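Local coordinates for protein ubiquitin-conjugating enzyme E2, putative (PDB 4DS2) that probably carries activated ubiquitin as a thioester and passes it on toward target proteins, as enzymes of the E2 family do, at residues A[10-16]-A[77-82]; A[19-23]-A[119-125]; A[70-75]-A[87-92]. One frame throughout, in Å; residues are numbered along the deposited sequence.

The chain enters through helix 11-27, whose first turns are used by interaction 1 and whose middle by interaction 2. It then runs through the meander of the sheet, where 70-75 awaits its hairpin partner. Directly afterwards, 77-82 returns to the start of the helix and closes a loop of 60 intervening residues. Next, 87-92 pairs with 70-75 across 11 residues; because 77-82 lies between them and pairs with 10-16, interactions 1 and 3 cross. Finally 119-125 comes back to 19-23, closing the longest loop; interaction 3 is nested inside it, while interaction 1 crosses it. They tie the N-terminal helix, the sheet and helix 120-132 together: Asp16 OD2 meets Ala120 N, and Val123 packs on Val88.

Interaction 1: A[10-16]-A[77-82]; sequences NKRIIKD and FSDDYP
How a helix start can be fastened to a loop through polar side chains is well illustrated here. Asn10 precedes the helix that begins at Lys11, while 77-82 has no regular structure: a type I turn runs from Ser78 to Tyr81, with an ST turn in which Ser78 OG accepts from Asp80 N (3.1 Å), and the Tyr81-Pro82 peptide is cis. CA atoms lie 7.1 Å apart for Ile13 and Tyr81, and 6.9 Å for Arg12 and Pro82. Asn10 (chi1 t) is the N-cap. Its OD1 accepts from Ile13 N at 3.1 Å and, weakly, from Arg12 N, while its ND2 donates to Tyr81 O at 3.0 Å, so one amide serves both helix and loop. Tyr81, with chi1 t and chi2 84°, lays its ring along the helix. Ile13 (m, t) sets CG1 3.8 Å from Tyr81 CD2 and CD1 3.8 Å from Phe77 CB. At the far end of the ring, Tyr81 OH donates to Asp16 OD2 over a very short 2.4 Å. Arg12, folded back by chi1 and chi2 both m, brings NH1 to 2.7 Å from the same Asp16 OD2 in a salt bridge, and Pro82 CB lies over one face of its guanidinium, 3.7 Å from Arg12 NH2. Trp114 binds Pro82 O, and the Arg12 guanidinium also reaches Pro116 O and Gln118 O. Tyr81-Pro82 opens the YPxxPP sequence familiar in E2 enzymes. With Ala120 N as a further donor, Asp16 OD2 gathers phenol, guanidinium and amide, so its negative charge is neutralised and shared where it is buried.

Interaction 2: A[19-23]-A[119-125]; sequences LLLEE and HASDVIK
Helical segments 19-23 and 120-125, inclined by 60° between their N-to-C directions, meet here through a small patch centred on Ser121 and Leu20, the residues with the largest areas buried by the contact. The axes are 10.5 Å apart at closest approach, and the CA atoms of Leu20 and Ser121, the nearest pair, are separated by 5.9 Å. Ser121, small and with chi1 m, points its CB toward the other helix, and its OG sits 4.1 Å from Leu20 CA. Leu20 (t, p) extends beside it to pack CD2 against Ile124 CD1 at 3.9 Å; both residues also touch Leu54 of the sheet, so this side of the contact joins the hydrophobic core. Toward solvent, Glu23 (chi1 m, chi2 t) brings OE1 to 3.4 Å from Ser121 OG, at best a weak hydrogen bond, while its OE2 makes a long salt bridge of 3.8 Å with Lys125 NZ. Lys125 NZ also lies 3.8 Å from Asp122 OD1, linking the three charges. At the N-terminal end of 119-125, Leu19 CD1 approaches His119 CD2 at 3.4 Å. His119 is the N-cap, and its own N donates to Asp122 OD2 (3.3 Å). This is the N-terminal helix of an E2 domain resting against the helix that lies across the sheet. The chemistry is graded, from apolar packing of Leu20 and Ile124 on the sheet side to weak or long polar contacts of Glu23 outside.

Interaction 3: A[70-75]-A[87-92]; sequences TYQLSV and TVRFVT
This is an antiparallel hairpin contact at one edge of the four-stranded E2 sheet, between inner strand 70-76 and outermost strand 87-90. The strands run at 152°, with axes 4.7 Å apart. Ser74 and Arg89 form the hydrogen-bonded pair, with Ser74 N to Arg89 O and Arg89 N to Ser74 O both 3.0 Å; Leu73-Phe90 and Val75-Val88 are non-hydrogen-bonded pairs. Beyond Phe90 the ladder deforms as in a beta bulge: Val91, with helical phi/psi of -81/-42, and Thr92 both donate to Gln72 O, from Val91 N at 2.7 Å and Thr92 N at 3.2 Å. Thr92 (chi1 m) then presents OG1 to Gln72 N at 2.9 Å. On the face bearing Leu73, Val75, Val88 and Phe90, which is covered by helix 120-132, Leu73 CD2 lies 3.4 Å from the Phe90 ring centroid, a CH-pi contact over its face, and 3.6 Å from Val88 CG1. A threonine hydroxyl thus takes over the acceptor role as regular main-chain pairing ends, while apolar contacts bind the buried face.

Interaction 1: A[10-16]-A[77-82]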
loop_
_atom_site.group_PDB
_atom_site.type_symbol
_atom_site.label_atom_id
_atom_site.label_comp_id
_atom_site.label_asym_id
_atom_site.label_seq_id
_atom_site.Cartn_x
_atom_site.Cartn_y
_atom_site.Cartn_z
ATOM N N ASN A 10 -14.360 -17.381 -3.272
ATOM C CA ASN A 10 -14.644 -16.493 -2.142
ATOM C C ASN A 10 -15.575 -15.349 -2.616
ATOM O O ASN A 10 -15.173 -14.535 -3.424
ATOM C CB ASN A 10 -13.345 -15.936 -1.562
ATOM C CG ASN A 10 -13.552 -15.255 -0.219
ATOM O OD1 ASN A 10 -14.178 -14.182 -0.126
ATOM N ND2 ASN A 10 -13.019 -15.862 0.831
ATOM N N LYS A 11 -16.816 -15.314 -2.140
ATOM C CA LYS A 11 -17.791 -14.334 -2.601
ATOM C C LYS A 11 -17.235 -12.901 -2.492
ATOM O O LYS A 11 -17.448 -12.059 -3.408
ATOM C CB LYS A 11 -19.115 -14.486 -1.822
ATOM C CG LYS A 11 -20.358 -14.003 -2.578
ATOM C CD LYS A 11 -20.506 -12.463 -2.547
ATOM C CE LYS A 11 -20.855 -11.785 -3.882
ATOM N NZ LYS A 11 -21.354 -10.377 -3.668
ATOM N N ARG A 12 -16.494 -12.631 -1.415
ATOM C CA ARG A 12 -16.034 -11.280 -1.099
ATOM C C ARG A 12 -14.725 -10.835 -1.739
ATOM O O ARG A 12 -14.513 -9.630 -1.900
ATOM C CB ARG A 12 -15.934 -11.104 0.405
ATOM C CG ARG A 12 -17.274 -10.831 1.081
ATOM C CD ARG A 12 -17.689 -9.373 0.915
ATOM N NE ARG A 12 -17.236 -8.629 2.082
ATOM C CZ ARG A 12 -16.202 -7.811 2.119
ATOM N NH1 ARG A 12 -15.486 -7.570 1.046
ATOM N NH2 ARG A 12 -15.891 -7.201 3.248
ATOM N N ILE A 13 -13.826 -11.749 -2.067
ATOM C CA ILE A 13 -12.617 -11.368 -2.765
ATOM C C ILE A 13 -13.007 -10.899 -4.184
ATOM O O ILE A 13 -12.506 -9.857 -4.676
ATOM C CB ILE A 13 -11.589 -12.523 -2.889
ATOM C CG1 ILE A 13 -11.036 -12.969 -1.526
ATOM C CG2 ILE A 13 -10.412 -12.094 -3.744
ATOM C CD1 ILE A 13 -10.029 -14.089 -1.605
ATOM N N ILE A 14 -13.856 -11.710 -4.841
ATOM C CA ILE A 14 -14.348 -11.461 -6.196
ATOM C C ILE A 14 -15.173 -10.156 -6.213
ATOM O O ILE A 14 -14.913 -9.257 -7.045
ATOM C CB ILE A 14 -15.190 -12.667 -6.694
ATOM C CG1 ILE A 14 -14.287 -13.888 -6.936
ATOM C CG2 ILE A 14 -15.959 -12.318 -7.950
ATOM C CD1 ILE A 14 -14.939 -15.251 -6.822
ATOM N N LYS A 15 -16.127 -10.030 -5.268
ATOM C CA LYS A 15 -16.922 -8.786 -5.125
ATOM C C LYS A 15 -16.016 -7.536 -4.938
ATOM O O LYS A 15 -16.225 -6.513 -5.614
ATOM C CB LYS A 15 -17.929 -8.900 -3.980
ATOM C CG LYS A 15 -18.914 -7.715 -3.863
ATOM C CD LYS A 15 -18.951 -7.096 -2.442
ATOM C CE LYS A 15 -20.103 -6.090 -2.250
ATOM N NZ LYS A 15 -20.270 -5.475 -0.885
ATOM N N ASP A 16 -15.009 -7.634 -4.063
ATOM C CA ASP A 16 -14.034 -6.531 -3.881
ATOM C C ASP A 16 -13.085 -6.258 -5.038
ATOM O O ASP A 16 -12.668 -5.112 -5.195
ATOM C CB ASP A 16 -13.185 -6.718 -2.634
ATOM C CG ASP A 16 -13.984 -6.561 -1.360
ATOM O OD1 ASP A 16 -15.233 -6.452 -1.406
ATOM O OD2 ASP A 16 -13.361 -6.561 -0.285
ATOM N N PHE A 77 -4.294 -12.451 -0.246
ATOM C CA PHE A 77 -5.428 -12.835 0.564
ATOM C C PHE A 77 -5.271 -14.232 1.148
ATOM O O PHE A 77 -4.374 -14.994 0.740
ATOM C CB PHE A 77 -6.689 -12.826 -0.266
ATOM C CG PHE A 77 -7.126 -11.463 -0.683
ATOM C CD1 PHE A 77 -6.504 -10.823 -1.749
ATOM C CD2 PHE A 77 -8.165 -10.833 -0.041
ATOM C CE1 PHE A 77 -6.926 -9.569 -2.171
ATOM C CE2 PHE A 77 -8.591 -9.571 -0.442
ATOM C CZ PHE A 77 -7.988 -8.949 -1.526
ATOM N N SER A 78 -6.149 -14.555 2.101
ATOM C CA SER A 78 -6.296 -15.908 2.616
ATOM C C SER A 78 -7.710 -16.441 2.404
ATOM O O SER A 78 -8.631 -15.738 1.964
ATOM C CB SER A 78 -5.933 -15.992 4.100
ATOM O OG SER A 78 -7.031 -15.578 4.893
ATOM N N ASP A 79 -7.858 -17.719 2.713
ATOM C CA ASP A 79 -9.135 -18.403 2.574
ATOM C C ASP A 79 -10.144 -17.849 3.543
ATOM O O ASP A 79 -11.329 -18.041 3.337
ATOM C CB ASP A 79 -9.004 -19.905 2.823
ATOM C CG ASP A 79 -8.002 -20.546 1.901
ATOM O OD1 ASP A 79 -6.781 -20.437 2.195
ATOM O OD2 ASP A 79 -8.429 -21.132 0.874
ATOM N N ASP A 80 -9.677 -17.153 4.575
ATOM C CA ASP A 80 -10.551 -16.579 5.598
ATOM C C ASP A 80 -11.010 -15.095 5.388
ATOM O O ASP A 80 -11.763 -14.552 6.201
ATOM C CB ASP A 80 -9.867 -16.746 6.954
ATOM C CG ASP A 80 -10.847 -16.842 8.096
ATOM O OD1 ASP A 80 -12.041 -17.032 7.815
ATOM O OD2 ASP A 80 -10.424 -16.723 9.270
ATOM N N TYR A 81 -10.598 -14.451 4.311
ATOM C CA TYR A 81 -11.152 -13.143 3.992
ATOM C C TYR A 81 -12.695 -13.242 3.930
ATOM O O TYR A 81 -13.210 -14.154 3.285
ATOM C CB TYR A 81 -10.573 -12.630 2.664
ATOM C CG TYR A 81 -10.908 -11.207 2.336
ATOM C CD1 TYR A 81 -10.161 -10.183 2.836
ATOM C CD2 TYR A 81 -12.001 -10.902 1.526
ATOM C CE1 TYR A 81 -10.487 -8.872 2.550
ATOM C CE2 TYR A 81 -12.334 -9.593 1.226
ATOM C CZ TYR A 81 -11.568 -8.576 1.737
ATOM O OH TYR A 81 -11.845 -7.245 1.465
ATOM N N PRO A 82 -13.427 -12.279 4.552
ATOM C CA PRO A 82 -13.012 -10.954 5.086
ATOM C C PRO A 82 -12.651 -10.881 6.574
ATOM O O PRO A 82 -12.234 -9.838 7.047
ATOM C CB PRO A 82 -14.264 -10.098 4.843
ATOM C CG PRO A 82 -15.408 -11.075 4.949
ATOM C CD PRO A 82 -14.884 -12.464 4.705
#

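Interaction 2: A[19-23]-A[119-125]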
loop_
_atom_site.group_PDB
_atom_site.type_symbol
_atom_site.label_atom_id
_atom_site.label_comp_id
_atom_site.label_asym_id
_atom_site.label_seq_id
_atom_site.Cartn_x
_atom_site.Cartn_y
_atom_site.Cartn_z
ATOM N N LEU A 19 -15.116 -4.382 -7.515
ATOM C CA LEU A 19 -15.328 -3.005 -7.001
ATOM C C LEU A 19 -14.080 -2.149 -7.220
ATOM O O LEU A 19 -14.210 -0.996 -7.607
ATOM C CB LEU A 19 -15.768 -2.975 -5.525
ATOM C CG LEU A 19 -17.302 -2.889 -5.301
ATOM C CD1 LEU A 19 -17.687 -3.112 -3.844
ATOM C CD2 LEU A 19 -17.915 -1.573 -5.761
ATOM N N LEU A 20 -12.889 -2.728 -7.002
ATOM C CA LEU A 20 -11.636 -2.012 -7.269
ATOM C C LEU A 20 -11.477 -1.637 -8.752
ATOM O O LEU A 20 -11.073 -0.533 -9.070
ATOM C CB LEU A 20 -10.436 -2.837 -6.836
ATOM C CG LEU A 20 -9.076 -2.161 -7.052
ATOM C CD1 LEU A 20 -8.970 -0.832 -6.327
ATOM C CD2 LEU A 20 -7.968 -3.097 -6.574
ATOM N N LEU A 21 -11.793 -2.580 -9.641
ATOM C CA LEU A 21 -11.682 -2.407 -11.091
ATOM C C LEU A 21 -12.601 -1.318 -11.596
ATOM O O LEU A 21 -12.231 -0.524 -12.446
ATOM C CB LEU A 21 -12.020 -3.731 -11.796
ATOM C CG LEU A 21 -10.995 -4.862 -11.605
ATOM C CD1 LEU A 21 -11.566 -6.118 -12.223
ATOM C CD2 LEU A 21 -9.631 -4.520 -12.201
ATOM N N GLU A 22 -13.799 -1.283 -11.034
ATOM C CA GLU A 22 -14.737 -0.214 -11.303
ATOM C C GLU A 22 -14.211 1.184 -10.892
ATOM O O GLU A 22 -14.386 2.179 -11.630
ATOM C CB GLU A 22 -16.067 -0.564 -10.638
ATOM C CG GLU A 22 -16.722 -1.801 -11.272
ATOM C CD GLU A 22 -18.132 -2.098 -10.770
ATOM O OE1 GLU A 22 -18.602 -1.416 -9.832
ATOM O OE2 GLU A 22 -18.780 -3.017 -11.325
ATOM N N GLU A 23 -13.530 1.254 -9.747
ATOM C CA GLU A 23 -12.972 2.517 -9.239
ATOM C C GLU A 23 -11.711 2.972 -9.958
ATOM O O GLU A 23 -11.524 4.164 -10.182
ATOM C CB GLU A 23 -12.594 2.385 -7.779
ATOM C CG GLU A 23 -13.741 2.129 -6.822
ATOM C CD GLU A 23 -13.230 1.527 -5.511
ATOM O OE1 GLU A 23 -13.988 0.736 -4.893
ATOM O OE2 GLU A 23 -12.059 1.845 -5.109
ATOM N N HIS A 119 -13.607 -2.984 2.667
ATOM C CA HIS A 119 -13.279 -3.514 1.358
ATOM C C HIS A 119 -11.794 -3.489 1.085
ATOM O O HIS A 119 -11.073 -2.662 1.627
ATOM C CB HIS A 119 -14.006 -2.706 0.291
ATOM C CG HIS A 119 -15.505 -2.915 0.273
ATOM N ND1 HIS A 119 -16.296 -2.638 1.323
ATOM C CD2 HIS A 119 -16.348 -3.405 -0.731
ATOM C CE1 HIS A 119 -17.579 -2.919 1.015
ATOM N NE2 HIS A 119 -17.612 -3.394 -0.243
ATOM N N ALA A 120 -11.317 -4.418 0.257
ATOM C CA ALA A 120 -9.916 -4.459 -0.185
ATOM C C ALA A 120 -9.404 -3.106 -0.620
ATOM O O ALA A 120 -8.303 -2.761 -0.296
ATOM C CB ALA A 120 -9.737 -5.438 -1.349
ATOM N N SER A 121 -10.207 -2.373 -1.384
ATOM C CA SER A 121 -9.955 -0.958 -1.706
ATOM C C SER A 121 -9.541 -0.096 -0.525
ATOM O O SER A 121 -8.609 0.701 -0.624
ATOM C CB SER A 121 -11.237 -0.347 -2.250
ATOM O OG SER A 121 -11.755 -1.176 -3.263
ATOM N N ASP A 122 -10.297 -0.215 0.571
ATOM C CA ASP A 122 -10.077 0.585 1.802
ATOM C C ASP A 122 -8.722 0.255 2.422
ATOM O O ASP A 122 -7.980 1.134 2.802
ATOM C CB ASP A 122 -11.238 0.367 2.783
ATOM C CG ASP A 122 -12.617 0.793 2.183
ATOM O OD1 ASP A 122 -12.639 1.641 1.265
ATOM O OD2 ASP A 122 -13.685 0.269 2.595
ATOM N N VAL A 123 -8.374 -1.023 2.429
ATOM C CA VAL A 123 -7.080 -1.487 2.893
ATOM C C VAL A 123 -5.937 -0.937 2.041
ATOM O O VAL A 123 -4.845 -0.613 2.543
ATOM C CB VAL A 123 -6.999 -3.032 2.802
ATOM C CG1 VAL A 123 -5.602 -3.506 3.181
ATOM C CG2 VAL A 123 -8.102 -3.697 3.626
ATOM N N ILE A 124 -6.169 -0.869 0.735
ATOM C CA ILE A 124 -5.113 -0.467 -0.178
ATOM C C ILE A 124 -4.893 1.028 -0.045
ATOM O O ILE A 124 -3.757 1.474 -0.018
ATOM C CB ILE A 124 -5.395 -0.872 -1.649
ATOM C CG1 ILE A 124 -5.577 -2.404 -1.770
ATOM C CG2 ILE A 124 -4.237 -0.423 -2.554
ATOM C CD1 ILE A 124 -6.329 -2.856 -3.019
ATOM N N LYS A 125 -5.978 1.788 0.066
ATOM C CA LYS A 125 -5.857 3.224 0.204
ATOM C C LYS A 125 -5.255 3.607 1.541
ATOM O O LYS A 125 -4.530 4.583 1.617
ATOM C CB LYS A 125 -7.194 3.910 -0.030
ATOM C CG LYS A 125 -7.683 3.750 -1.478
ATOM C CD LYS A 125 -8.892 4.630 -1.798
ATOM C CE LYS A 125 -9.936 3.928 -2.660
ATOM N NZ LYS A 125 -10.932 3.255 -1.767
#

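Interaction 3: A[70-75]-A[87-92]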
loop_
_atom_site.group_PDB
_atom_site.type_symbol
_atom_site.label_atom_id
_atom_site.label_comp_id
_atom_site.label_asym_id
_atom_site.label_seq_id
_atom_site.Cartn_x
_atom_site.Cartn_y
_atom_site.Cartn_z
ATOM N N THR A 70 6.652 4.696 -10.878
ATOM C CA THR A 70 5.683 3.626 -10.625
ATOM C C THR A 70 6.138 2.803 -9.431
ATOM O O THR A 70 7.344 2.554 -9.264
ATOM C CB THR A 70 5.510 2.708 -11.857
ATOM O OG1 THR A 70 4.539 3.285 -12.733
ATOM C CG2 THR A 70 5.020 1.321 -11.477
ATOM N N TYR A 71 5.172 2.419 -8.593
ATOM C CA TYR A 71 5.404 1.533 -7.462
ATOM C C TYR A 71 4.548 0.301 -7.654
ATOM O O TYR A 71 3.350 0.405 -7.897
ATOM C CB TYR A 71 5.016 2.196 -6.142
ATOM C CG TYR A 71 5.933 3.309 -5.717
ATOM C CD1 TYR A 71 5.764 4.595 -6.209
ATOM C CD2 TYR A 71 6.967 3.082 -4.814
ATOM C CE1 TYR A 71 6.604 5.623 -5.825
ATOM C CE2 TYR A 71 7.808 4.107 -4.414
ATOM C CZ TYR A 71 7.616 5.379 -4.920
ATOM O OH TYR A 71 8.459 6.392 -4.531
ATOM N N GLN A 72 5.165 -0.863 -7.524
ATOM C CA GLN A 72 4.455 -2.096 -7.650
ATOM C C GLN A 72 4.208 -2.744 -6.310
ATOM O O GLN A 72 5.123 -2.845 -5.478
ATOM C CB GLN A 72 5.258 -3.060 -8.508
ATOM C CG GLN A 72 4.911 -2.941 -9.976
ATOM C CD GLN A 72 5.963 -3.530 -10.828
ATOM O OE1 GLN A 72 7.063 -2.987 -10.958
ATOM N NE2 GLN A 72 5.645 -4.656 -11.419
ATOM N N LEU A 73 2.973 -3.231 -6.133
ATOM C CA LEU A 73 2.565 -3.893 -4.891
ATOM C C LEU A 73 1.947 -5.233 -5.152
ATOM O O LEU A 73 1.569 -5.527 -6.284
ATOM C CB LEU A 73 1.560 -3.037 -4.160
ATOM C CG LEU A 73 2.090 -1.677 -3.752
ATOM C CD1 LEU A 73 1.228 -0.585 -4.364
ATOM C CD2 LEU A 73 2.197 -1.576 -2.244
ATOM N N SER A 74 1.886 -6.046 -4.088
ATOM C CA SER A 74 1.164 -7.327 -4.037
ATOM C C SER A 74 0.189 -7.269 -2.898
ATOM O O SER A 74 0.576 -6.976 -1.764
ATOM C CB SER A 74 2.088 -8.516 -3.727
ATOM O OG SER A 74 2.992 -8.746 -4.778
ATOM N N VAL A 75 -1.071 -7.581 -3.197
ATOM C CA VAL A 75 -2.087 -7.829 -2.189
ATOM C C VAL A 75 -2.366 -9.328 -2.135
ATOM O O VAL A 75 -2.921 -9.884 -3.081
ATOM C CB VAL A 75 -3.367 -7.074 -2.536
ATOM C CG1 VAL A 75 -4.400 -7.237 -1.429
ATOM C CG2 VAL A 75 -3.045 -5.616 -2.831
ATOM N N THR A 87 -2.612 -8.932 3.062
ATOM C CA THR A 87 -1.318 -8.373 3.348
ATOM C C THR A 87 -0.945 -7.552 2.137
ATOM O O THR A 87 -1.091 -7.996 0.998
ATOM C CB THR A 87 -0.300 -9.511 3.601
ATOM O OG1 THR A 87 -0.524 -10.017 4.910
ATOM C CG2 THR A 87 1.155 -9.052 3.500
ATOM N N VAL A 88 -0.494 -6.334 2.376
ATOM C CA VAL A 88 0.153 -5.544 1.317
ATOM C C VAL A 88 1.686 -5.653 1.456
ATOM O O VAL A 88 2.215 -5.756 2.586
ATOM C CB VAL A 88 -0.356 -4.095 1.332
ATOM C CG1 VAL A 88 0.212 -3.253 0.188
ATOM C CG2 VAL A 88 -1.889 -4.108 1.252
ATOM N N ARG A 89 2.358 -5.690 0.298
ATOM C CA ARG A 89 3.807 -5.831 0.197
ATOM C C ARG A 89 4.271 -4.942 -0.928
ATOM O O ARG A 89 3.594 -4.854 -1.937
ATOM C CB ARG A 89 4.156 -7.269 -0.124
ATOM C CG ARG A 89 5.570 -7.739 0.212
ATOM C CD ARG A 89 5.595 -9.262 0.369
ATOM N NE ARG A 89 6.949 -9.845 0.351
ATOM C CZ ARG A 89 7.587 -10.392 1.405
ATOM N NH1 ARG A 89 7.026 -10.432 2.614
ATOM N NH2 ARG A 89 8.816 -10.905 1.259
ATOM N N PHE A 90 5.391 -4.250 -0.769
ATOM C CA PHE A 90 5.951 -3.494 -1.901
ATOM C C PHE A 90 6.847 -4.412 -2.673
ATOM O O PHE A 90 7.728 -5.031 -2.056
ATOM C CB PHE A 90 6.695 -2.254 -1.418
ATOM C CG PHE A 90 5.767 -1.190 -0.945
ATOM C CD1 PHE A 90 5.192 -1.267 0.319
ATOM C CD2 PHE A 90 5.384 -0.149 -1.785
ATOM C CE1 PHE A 90 4.295 -0.302 0.737
ATOM C CE2 PHE A 90 4.499 0.821 -1.352
ATOM C CZ PHE A 90 3.957 0.745 -0.099
ATOM N N VAL A 91 6.596 -4.539 -3.985
ATOM C CA VAL A 91 7.508 -5.246 -4.869
ATOM C C VAL A 91 8.653 -4.297 -5.227
ATOM O O VAL A 91 9.796 -4.721 -5.250
ATOM C CB VAL A 91 6.845 -5.743 -6.166
ATOM C CG1 VAL A 91 7.902 -6.308 -7.120
ATOM C CG2 VAL A 91 5.765 -6.778 -5.862
ATOM N N THR A 92 8.328 -3.027 -5.510
ATOM C CA THR A 92 9.322 -1.976 -5.679
ATOM C C THR A 92 9.960 -1.666 -4.325
ATOM O O THR A 92 9.233 -1.487 -3.336
ATOM C CB THR A 92 8.706 -0.651 -6.194
ATOM O OG1 THR A 92 8.094 -0.839 -7.462
ATOM C CG2 THR A 92 9.802 0.455 -6.308
#